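PDB 5V4A: glycosyltransferase (duf1792) from Streptococcus sanguinis, which binds UDP through the C-terminal GT-D domain of a larger glycosyltransferase, which probably serves the accessory Sec pathway that exports a serine-rich repeat cell wall protein. Local coordinates for residues 143-148 / 197-202; 168-173 / 265-270; 7-12 / 106-111. One frame throughout, in Å; residues are numbered along the deposited sequence.

Interaction 1: residues 143-148 / 197-202. With UDP (uridine-5'-diphosphate), chain C.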
loop_
_atom_site.group_PDB
_atom_site.type_symbol
_atom_site.label_atom_id
_atom_site.label_comp_id
_atom_site.label_asym_id
_atom_site.label_seq_id
_atom_site.Cartn_x
_atom_site.Cartn_y
_atom_site.Cartn_z
ATOM N N LEU A 143 8.255 4.844 -16.435
ATOM C CA LEU A 143 8.825 5.842 -15.543
ATOM C C LEU A 143 9.914 6.640 -16.259
ATOM O O LEU A 143 10.662 6.090 -17.075
ATOM C CB LEU A 143 9.422 5.146 -14.305
ATOM C CG LEU A 143 8.447 4.422 -13.367
ATOM C CD1 LEU A 143 9.185 3.819 -12.172
ATOM C CD2 LEU A 143 7.348 5.354 -12.882
ATOM N N LEU A 144 9.998 7.938 -15.953
ATOM C CA LEU A 144 11.155 8.766 -16.297
ATOM C C LEU A 144 11.778 9.223 -14.985
ATOM O O LEU A 144 11.200 10.030 -14.252
ATOM C CB LEU A 144 10.768 9.943 -17.193
ATOM C CG LEU A 144 12.003 10.746 -17.657
ATOM C CD1 LEU A 144 13.036 9.922 -18.456
ATOM C CD2 LEU A 144 11.542 11.957 -18.455
ATOM N N ILE A 145 12.947 8.689 -14.680
ATOM C CA ILE A 145 13.633 8.962 -13.433
ATOM C C ILE A 145 14.658 10.063 -13.681
ATOM O O ILE A 145 15.528 9.922 -14.545
ATOM C CB ILE A 145 14.285 7.679 -12.901
ATOM C CG1 ILE A 145 13.219 6.732 -12.355
ATOM C CG2 ILE A 145 15.353 7.980 -11.920
ATOM C CD1 ILE A 145 13.783 5.434 -11.803
ATOM N N VAL A 146 14.552 11.151 -12.927
ATOM C CA VAL A 146 15.443 12.309 -13.049
ATOM C C VAL A 146 16.234 12.430 -11.753
ATOM O O VAL A 146 15.678 12.804 -10.712
ATOM C CB VAL A 146 14.652 13.589 -13.348
ATOM C CG1 VAL A 146 15.608 14.721 -13.708
ATOM C CG2 VAL A 146 13.663 13.337 -14.497
ATOM N N GLU A 147 17.529 12.103 -11.806
ATOM C CA GLU A 147 18.334 11.955 -10.600
ATOM C C GLU A 147 19.779 12.338 -10.896
ATOM O O GLU A 147 20.178 12.518 -12.049
ATOM C CB GLU A 147 18.298 10.517 -10.083
ATOM C CG GLU A 147 19.076 9.547 -10.964
ATOM C CD GLU A 147 18.935 8.084 -10.510
ATOM O OE1 GLU A 147 19.351 7.185 -11.271
ATOM O OE2 GLU A 147 18.406 7.840 -9.402
ATOM N N GLY A 148 20.573 12.444 -9.823
ATOM C CA GLY A 148 21.987 12.742 -9.957
ATOM C C GLY A 148 22.854 11.521 -10.254
ATOM O O GLY A 148 22.431 10.363 -10.175
ATOM N N LEU A 197 9.621 10.721 -11.852
ATOM C CA LEU A 197 10.093 10.669 -10.471
ATOM C C LEU A 197 11.409 11.422 -10.378
ATOM O O LEU A 197 12.273 11.265 -11.239
ATOM C CB LEU A 197 10.338 9.235 -9.975
ATOM C CG LEU A 197 9.286 8.156 -10.191
ATOM C CD1 LEU A 197 9.754 6.744 -9.689
ATOM C CD2 LEU A 197 8.032 8.617 -9.499
ATOM N N THR A 198 11.582 12.220 -9.331
ATOM C CA THR A 198 12.810 13.001 -9.237
ATOM C C THR A 198 13.438 12.850 -7.855
ATOM O O THR A 198 12.744 12.775 -6.830
ATOM C CB THR A 198 12.572 14.491 -9.608
ATOM O OG1 THR A 198 13.832 15.155 -9.777
ATOM C CG2 THR A 198 11.777 15.213 -8.547
ATOM N N MET A 199 14.768 12.727 -7.860
ATOM C CA MET A 199 15.595 12.569 -6.671
ATOM C C MET A 199 16.740 13.552 -6.905
ATOM O O MET A 199 17.756 13.163 -7.477
ATOM C CB MET A 199 16.129 11.145 -6.520
ATOM C CG MET A 199 15.087 10.022 -6.400
ATOM S SD MET A 199 14.069 9.808 -7.872
ATOM C CE MET A 199 15.339 9.311 -8.956
ATOM N N LEU A 200 16.551 14.823 -6.536
ATOM C CA LEU A 200 17.478 15.848 -6.999
ATOM C C LEU A 200 17.580 17.023 -6.037
ATOM O O LEU A 200 17.836 18.150 -6.473
ATOM C CB LEU A 200 17.065 16.350 -8.400
ATOM C CG LEU A 200 18.114 16.955 -9.349
ATOM C CD1 LEU A 200 19.226 15.968 -9.732
ATOM C CD2 LEU A 200 17.431 17.557 -10.604
ATOM N N GLY A 201 17.437 16.778 -4.734
ATOM C CA GLY A 201 17.613 17.818 -3.744
ATOM C C GLY A 201 16.737 19.026 -3.995
ATOM O O GLY A 201 15.578 18.898 -4.420
ATOM N N PRO A 202 17.282 20.226 -3.757
ATOM C CA PRO A 202 16.480 21.448 -3.934
ATOM C C PRO A 202 16.052 21.694 -5.377
ATOM O O PRO A 202 14.996 22.298 -5.601
ATOM C CB PRO A 202 17.410 22.553 -3.404
ATOM C CG PRO A 202 18.452 21.834 -2.596
ATOM C CD PRO A 202 18.638 20.528 -3.262
HETATM N N1 UDP C . 20.921 15.310 -5.496
HETATM C C2 UDP C . 21.422 15.334 -6.776
HETATM N N3 UDP C . 21.890 16.552 -7.195
HETATM C C4 UDP C . 21.910 17.729 -6.472
HETATM C C5 UDP C . 21.362 17.628 -5.158
HETATM C C6 UDP C . 20.881 16.446 -4.721
HETATM O O2 UDP C . 21.455 14.348 -7.495
HETATM O O4 UDP C . 22.360 18.765 -6.996
HETATM C "C1'" UDP C . 20.331 14.031 -5.018
HETATM C "C2'" UDP C . 21.118 13.227 -3.991
HETATM O "O2'" UDP C . 22.192 12.514 -4.602
HETATM C "C3'" UDP C . 19.997 12.315 -3.445
HETATM C "C4'" UDP C . 18.727 13.178 -3.586
HETATM O "O4'" UDP C . 19.113 14.323 -4.376
HETATM O "O3'" UDP C . 19.807 11.145 -4.232
HETATM C "C5'" UDP C . 18.087 13.621 -2.292
HETATM O "O5'" UDP C . 17.010 14.562 -2.494
HETATM P PA UDP C . 16.300 15.262 -1.266
HETATM O O1A UDP C . 17.259 16.211 -0.551
HETATM O O2A UDP C . 15.031 15.834 -1.778
HETATM O O3A UDP C . 16.001 14.038 -0.225
HETATM P PB UDP C . 15.077 13.885 1.060
HETATM O O1B UDP C . 14.368 15.242 1.137
HETATM O O2B UDP C . 16.102 13.740 2.209
HETATM O O3B UDP C . 14.126 12.734 0.924
#
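Val-146 O is gripped by two donors from the neighbouring strand: Met-199 N at 3.0 Å and the hydroxyl Thr-198 OG1 at 3.1 Å. The threonine reaches back because its OG1 lies anti to its own backbone N (chi1 -168°). The bond between Val-146 N and Leu-197 O, 2.8 Å long, and one from Leu-197 N to Leu-144 O continue the parallel ladder.

On the face shared by Ile-145 and Glu-147, the chain of Met-199, bent at chi2 and chi3, swings across to strand 143-148. Its CE presses on Ile-145 CG2 at 3.2 Å, tighter than usual for two carbons, and also meets Glu-147 CB. The carboxylate beyond is held by a salt bridge to Arg-168 and by Ser-153 N. Farther back along the strands, Leu-143 CD1 and Leu-197 CD1 touch.

Both strands run out at the nucleotide. Gly-148 CA lies 3.0 Å from UDP O2, Leu-200 CD1 comes within 3.5 Å of that same UDP O2, and Gly-201 N donates to UDP O5' at 3.2 Å. Parallel strands whose C-terminal ends, with Gly-148 and Gly-201, meet the nucleotide are consistent with the Rossmann-like α/β architecture of the GT-D fold, here its UDP site.

Interaction 2: residues 168-173 / 265-270. With UDP (uridine-5'-diphosphate), chain C.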
loop_
_atom_site.group_PDB
_atom_site.type_symbol
_atom_site.label_atom_id
_atom_site.label_comp_id
_atom_site.label_asym_id
_atom_site.label_seq_id
_atom_site.Cartn_x
_atom_site.Cartn_y
_atom_site.Cartn_z
ATOM N N ARG A 168 16.061 7.071 -17.727
ATOM C CA ARG A 168 16.676 7.972 -16.765
ATOM C C ARG A 168 17.389 9.123 -17.459
ATOM O O ARG A 168 18.075 8.943 -18.472
ATOM C CB ARG A 168 17.696 7.257 -15.807
ATOM C CG ARG A 168 17.264 5.894 -15.275
ATOM C CD ARG A 168 18.309 5.232 -14.346
ATOM N NE ARG A 168 17.772 4.061 -13.645
ATOM C CZ ARG A 168 17.615 3.932 -12.324
ATOM N NH1 ARG A 168 17.945 4.906 -11.490
ATOM N NH2 ARG A 168 17.099 2.806 -11.827
ATOM N N ILE A 169 17.202 10.307 -16.881
ATOM C CA ILE A 169 17.934 11.518 -17.210
ATOM C C ILE A 169 18.895 11.737 -16.057
ATOM O O ILE A 169 18.449 11.961 -14.926
ATOM C CB ILE A 169 16.992 12.726 -17.349
ATOM C CG1 ILE A 169 15.908 12.504 -18.412
ATOM C CG2 ILE A 169 17.777 14.009 -17.600
ATOM C CD1 ILE A 169 16.389 12.441 -19.809
ATOM N N ILE A 170 20.201 11.659 -16.326
ATOM C CA ILE A 170 21.235 11.753 -15.295
ATOM C C ILE A 170 21.755 13.187 -15.220
ATOM O O ILE A 170 22.157 13.764 -16.240
ATOM C CB ILE A 170 22.396 10.785 -15.579
ATOM C CG1 ILE A 170 21.934 9.321 -15.616
ATOM C CG2 ILE A 170 23.482 10.970 -14.535
ATOM C CD1 ILE A 170 21.007 8.888 -14.481
ATOM N N CYS A 171 21.776 13.750 -14.005
ATOM C CA CYS A 171 22.045 15.162 -13.739
ATOM C C CYS A 171 23.288 15.304 -12.875
ATOM O O CYS A 171 23.821 14.281 -12.425
ATOM C CB CYS A 171 20.834 15.771 -13.040
ATOM S SG CYS A 171 19.327 15.566 -13.992
ATOM N N PRO A 172 23.792 16.522 -12.619
ATOM C CA PRO A 172 24.871 16.661 -11.630
ATOM C C PRO A 172 24.432 16.161 -10.263
ATOM O O PRO A 172 23.308 16.414 -9.815
ATOM C CB PRO A 172 25.152 18.172 -11.612
ATOM C CG PRO A 172 24.742 18.646 -12.952
ATOM C CD PRO A 172 23.541 17.801 -13.323
ATOM N N SER A 173 25.344 15.449 -9.596
ATOM C CA SER A 173 25.096 14.940 -8.249
ATOM C C SER A 173 25.021 16.048 -7.208
ATOM O O SER A 173 24.478 15.829 -6.117
ATOM C CB SER A 173 26.186 13.937 -7.863
ATOM O OG SER A 173 27.456 14.556 -7.873
ATOM N N SER A 265 21.578 0.772 -19.540
ATOM C CA SER A 265 20.661 0.736 -20.669
ATOM C C SER A 265 19.466 1.653 -20.489
ATOM O O SER A 265 18.724 1.850 -21.452
ATOM C CB SER A 265 20.154 -0.692 -20.896
ATOM O OG SER A 265 19.237 -1.094 -19.885
ATOM N N GLN A 266 19.218 2.145 -19.284
ATOM C CA GLN A 266 18.059 2.995 -19.054
ATOM C C GLN A 266 18.376 4.465 -19.256
ATOM O O GLN A 266 17.453 5.283 -19.298
ATOM C CB GLN A 266 17.499 2.800 -17.643
ATOM C CG GLN A 266 16.804 1.454 -17.438
ATOM C CD GLN A 266 16.776 1.034 -15.980
ATOM O OE1 GLN A 266 17.142 1.806 -15.093
ATOM N NE2 GLN A 266 16.333 -0.196 -15.725
ATOM N N ILE A 267 19.656 4.814 -19.341
ATOM C CA ILE A 267 20.038 6.212 -19.458
ATOM C C ILE A 267 19.704 6.684 -20.869
ATOM O O ILE A 267 20.079 6.047 -21.857
ATOM C CB ILE A 267 21.531 6.380 -19.129
ATOM C CG1 ILE A 267 21.790 6.041 -17.656
ATOM C CG2 ILE A 267 21.981 7.792 -19.419
ATOM C CD1 ILE A 267 23.293 5.954 -17.288
ATOM N N VAL A 268 18.929 7.759 -20.968
ATOM C CA VAL A 268 18.627 8.354 -22.266
ATOM C C VAL A 268 19.238 9.736 -22.437
ATOM O O VAL A 268 19.381 10.190 -23.584
ATOM C CB VAL A 268 17.106 8.406 -22.527
ATOM C CG1 VAL A 268 16.517 6.991 -22.587
ATOM C CG2 VAL A 268 16.413 9.206 -21.446
ATOM N N ALA A 269 19.606 10.414 -21.354
ATOM C CA ALA A 269 20.355 11.657 -21.420
ATOM C C ALA A 269 21.247 11.753 -20.192
ATOM O O ALA A 269 20.910 11.242 -19.121
ATOM C CB ALA A 269 19.435 12.888 -21.513
ATOM N N ASN A 270 22.395 12.409 -20.357
ATOM C CA ASN A 270 23.386 12.511 -19.290
ATOM C C ASN A 270 23.924 13.936 -19.244
ATOM O O ASN A 270 24.683 14.335 -20.127
ATOM C CB ASN A 270 24.520 11.507 -19.500
ATOM C CG ASN A 270 25.404 11.387 -18.293
ATOM O OD1 ASN A 270 25.564 12.346 -17.535
ATOM N ND2 ASN A 270 26.004 10.218 -18.109
HETATM N N1 UDP C . 20.921 15.310 -5.496
HETATM C C2 UDP C . 21.422 15.334 -6.776
HETATM N N3 UDP C . 21.890 16.552 -7.195
HETATM C C4 UDP C . 21.910 17.729 -6.472
HETATM C C5 UDP C . 21.362 17.628 -5.158
HETATM C C6 UDP C . 20.881 16.446 -4.721
HETATM O O2 UDP C . 21.455 14.348 -7.495
HETATM O O4 UDP C . 22.360 18.765 -6.996
HETATM C "C1'" UDP C . 20.331 14.031 -5.018
HETATM C "C2'" UDP C . 21.118 13.227 -3.991
HETATM O "O2'" UDP C . 22.192 12.514 -4.602
HETATM C "C3'" UDP C . 19.997 12.315 -3.445
HETATM C "C4'" UDP C . 18.727 13.178 -3.586
HETATM O "O4'" UDP C . 19.113 14.323 -4.376
HETATM O "O3'" UDP C . 19.807 11.145 -4.232
HETATM C "C5'" UDP C . 18.087 13.621 -2.292
HETATM O "O5'" UDP C . 17.010 14.562 -2.494
HETATM P PA UDP C . 16.300 15.262 -1.266
HETATM O O1A UDP C . 17.259 16.211 -0.551
HETATM O O2A UDP C . 15.031 15.834 -1.778
HETATM O O3A UDP C . 16.001 14.038 -0.225
HETATM P PB UDP C . 15.077 13.885 1.060
HETATM O O1B UDP C . 14.368 15.242 1.137
HETATM O O2B UDP C . 16.102 13.740 2.209
HETATM O O3B UDP C . 14.126 12.734 0.924
#
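Arg-168 pairs with Ile-267 and Ile-169 with Ala-269 across two parallel strands inclined at 26°, so that Val-268 is the extra residue of a beta bulge. Three backbone bonds join the segments: Arg-168 N to Gln-266 O (2.8 Å), Val-268 N to Arg-168 O (2.9 Å) and Ile-170 N to Ala-269 O (2.9 Å).

The main side-chain meeting is that of Arg-168 with Gln-266. Extended from CG to NE, the arginine runs past Gln-266 CB and presents the edge of its guanidinium to the amide, the two planes being only 9° apart. Arg-168 NE points almost straight at Gln-266 OE1, 2.8 Å away, while Arg-168 NH2 adds a weak, bent bond to the same oxygen. The rest of the guanidinium turns inward, where NH1 forms a salt bridge with Glu-147 and NH2 binds Ser-153 O.

Apolar contacts occur on both faces of the pairing. Beside the arginine, the side chains of Ile-170 and Ile-267 cross at about a right angle, with Ile-170 CG1 3.9 Å from Ile-267 CG1. On the other face Ile-169 bends at its outer torsion (chi2 -68°), which brings its CD1 to 3.5 Å from Ala-269 CB and also against Val-268 CG2; the helix 180-190 packs on this side through Ala-186 and His-190.

Past the paired part, segment 168-173 reaches the nucleotide, where UDP N3 donates to Pro-172 O at 3.0 Å, a bond that probably helps to recognise uracil through its N3-H. As for Arg-168, a buried guanidinium ringed by a carboxylate, an amide oxygen and a backbone carbonyl probably stays charged, and it ties the edge strand 267-270 to the strands that carry the pocket.

Interaction 3: residues 7-12 / 106-111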
loop_
_atom_site.group_PDB
_atom_site.type_symbol
_atom_site.label_atom_id
_atom_site.label_comp_id
_atom_site.label_asym_id
_atom_site.label_seq_id
_atom_site.Cartn_x
_atom_site.Cartn_y
_atom_site.Cartn_z
ATOM N N SER A 7 -0.382 22.580 9.938
ATOM C CA SER A 7 -0.999 21.262 9.970
ATOM C C SER A 7 -0.344 20.397 8.904
ATOM O O SER A 7 -0.466 20.687 7.710
ATOM C CB SER A 7 -2.506 21.355 9.738
ATOM O OG SER A 7 -3.089 22.298 10.617
ATOM N N VAL A 8 0.335 19.334 9.330
ATOM C CA VAL A 8 1.040 18.442 8.415
ATOM C C VAL A 8 0.403 17.059 8.496
ATOM O O VAL A 8 0.189 16.534 9.595
ATOM C CB VAL A 8 2.543 18.358 8.744
ATOM C CG1 VAL A 8 3.251 17.545 7.690
ATOM C CG2 VAL A 8 3.149 19.762 8.898
ATOM N N LEU A 9 0.094 16.476 7.338
ATOM C CA LEU A 9 -0.434 15.117 7.305
ATOM C C LEU A 9 0.626 14.102 7.721
ATOM O O LEU A 9 1.825 14.332 7.592
ATOM C CB LEU A 9 -0.919 14.755 5.907
ATOM C CG LEU A 9 -2.055 15.564 5.297
ATOM C CD1 LEU A 9 -2.441 14.922 3.983
ATOM C CD2 LEU A 9 -3.210 15.571 6.254
ATOM N N SER A 10 0.161 12.952 8.201
ATOM C CA SER A 10 1.033 11.805 8.408
ATOM C C SER A 10 1.487 11.234 7.063
ATOM O O SER A 10 0.976 11.589 5.998
ATOM C CB SER A 10 0.317 10.728 9.219
ATOM O OG SER A 10 -0.817 10.225 8.513
ATOM N N ILE A 11 2.461 10.317 7.124
ATOM C CA ILE A 11 2.847 9.561 5.933
ATOM C C ILE A 11 1.661 8.774 5.375
ATOM O O ILE A 11 1.471 8.683 4.154
ATOM C CB ILE A 11 4.026 8.629 6.258
ATOM C CG1 ILE A 11 5.306 9.447 6.466
ATOM C CG2 ILE A 11 4.200 7.611 5.153
ATOM C CD1 ILE A 11 6.454 8.624 6.985
ATOM N N ASN A 12 0.878 8.149 6.251
ATOM C CA ASN A 12 -0.271 7.387 5.771
ATOM C C ASN A 12 -1.241 8.298 5.027
ATOM O O ASN A 12 -1.680 7.989 3.916
ATOM C CB ASN A 12 -0.982 6.712 6.947
ATOM C CG ASN A 12 -0.686 5.234 7.051
ATOM O OD1 ASN A 12 -0.372 4.570 6.064
ATOM N ND2 ASN A 12 -0.771 4.716 8.262
ATOM N N ALA A 106 -0.494 27.988 4.493
ATOM C CA ALA A 106 -1.532 27.213 3.839
ATOM C C ALA A 106 -2.367 26.463 4.873
ATOM O O ALA A 106 -1.931 26.265 6.010
ATOM C CB ALA A 106 -0.913 26.232 2.846
ATOM N N PRO A 107 -3.594 26.072 4.509
ATOM C CA PRO A 107 -4.413 25.280 5.442
ATOM C C PRO A 107 -3.762 23.980 5.891
ATOM O O PRO A 107 -3.852 23.637 7.075
ATOM C CB PRO A 107 -5.700 25.026 4.642
ATOM C CG PRO A 107 -5.771 26.144 3.672
ATOM C CD PRO A 107 -4.353 26.477 3.311
ATOM N N TRP A 108 -3.121 23.244 4.984
ATOM C CA TRP A 108 -2.522 21.957 5.320
ATOM C C TRP A 108 -1.369 21.661 4.372
ATOM O O TRP A 108 -1.253 22.251 3.294
ATOM C CB TRP A 108 -3.551 20.803 5.276
ATOM C CG TRP A 108 -4.128 20.521 3.903
ATOM C CD1 TRP A 108 -5.225 21.117 3.332
ATOM C CD2 TRP A 108 -3.626 19.598 2.928
ATOM N NE1 TRP A 108 -5.437 20.613 2.073
ATOM C CE2 TRP A 108 -4.475 19.675 1.802
ATOM C CE3 TRP A 108 -2.550 18.702 2.901
ATOM C CZ2 TRP A 108 -4.276 18.902 0.664
ATOM C CZ3 TRP A 108 -2.354 17.932 1.767
ATOM C CH2 TRP A 108 -3.210 18.043 0.662
ATOM N N TYR A 109 -0.505 20.737 4.804
ATOM C CA TYR A 109 0.637 20.276 4.029
ATOM C C TYR A 109 0.742 18.762 4.137
ATOM O O TYR A 109 0.337 18.167 5.139
ATOM C CB TYR A 109 1.948 20.899 4.522
ATOM C CG TYR A 109 2.026 22.393 4.321
ATOM C CD1 TYR A 109 1.414 23.269 5.218
ATOM C CD2 TYR A 109 2.720 22.934 3.245
ATOM C CE1 TYR A 109 1.480 24.646 5.035
ATOM C CE2 TYR A 109 2.801 24.309 3.064
ATOM C CZ TYR A 109 2.174 25.154 3.961
ATOM O OH TYR A 109 2.243 26.510 3.782
ATOM N N GLY A 110 1.297 18.147 3.098
ATOM C CA GLY A 110 1.669 16.748 3.163
ATOM C C GLY A 110 2.931 16.590 3.992
ATOM O O GLY A 110 3.521 17.559 4.466
ATOM N N SER A 111 3.338 15.338 4.200
ATOM C CA SER A 111 4.526 15.044 5.005
ATOM C C SER A 111 5.743 14.839 4.104
ATOM O O SER A 111 5.733 13.971 3.228
ATOM C CB SER A 111 4.313 13.811 5.883
ATOM O OG SER A 111 5.513 13.475 6.561
HETATM O O HOH W 1 -1.110 24.989 8.299
#
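Leu-9 and the indole of Trp-108 cross obliquely, with Leu-9 CD1 3.7 Å from Trp-108 CZ3 and Leu-9 CG resting near CE3 of the six-membered ring. Trp-108 holds CG between its backbone N and carbonyl carbon (chi1 65°), an orientation that lays the benzo part of the ring beside the leucine; Tyr-17 meets the same indole edge-to-face.

Tyr-109 leaves the chain in the opposite direction. Its ring shows an edge to Ser-7 O, and at its far end Tyr-109 OH accepts from Ala-106 N at 3.2 Å, tying the phenol to the start of its own segment.

Between these two rings the backbones join in a single bridge, Val-8 with Tyr-109, made by Tyr-109 N to Ser-7 O (2.9 Å) and Leu-9 N to Tyr-109 O (2.8 Å). The segment before helix 11-21 thus runs alongside the approach to strand 110-111, an outermost strand, within this chain, of the three-stranded parallel sheet, before Ser-10 N-caps the helix by offering its OG to Gln-13 N.

Val-8 turns to the same side as Tyr-109, and its CG1, anti to the backbone N, lies 3.2 Å from Gly-110 O. Ser-111 points at the other segment: its CB sits against Leu-9 O, whereas its OG bonds Phe-113 N. At the opposite end a water accepts from Ser-7 N at 3.0 Å and lies 2.7 Å from Ala-106 O.

In the fold
Interactions 1 and 2 are two seams of one five-stranded parallel sheet, separated by the pairing of strands 142-148 and 165-171. Their centres are 10 Å apart, and they meet directly: Glu-147 OE1 of the first forms a 2.7 Å salt bridge with Arg-168 NH1 of the second. Both end at UDP, with 143-148 / 197-202 touching the uracil O2 and the ribose side and 168-173 the uracil N3. Interaction 3 lies at the margin of the smaller three-stranded sheet, its centre about 22 Å from that of interaction 1 and 32 Å from that of interaction 2. Its Ser-111 side chain remains about 10 Å from UDP, yet the side chain of Ile-11 lies about 6 Å from that of Arg-116, which binds UDP.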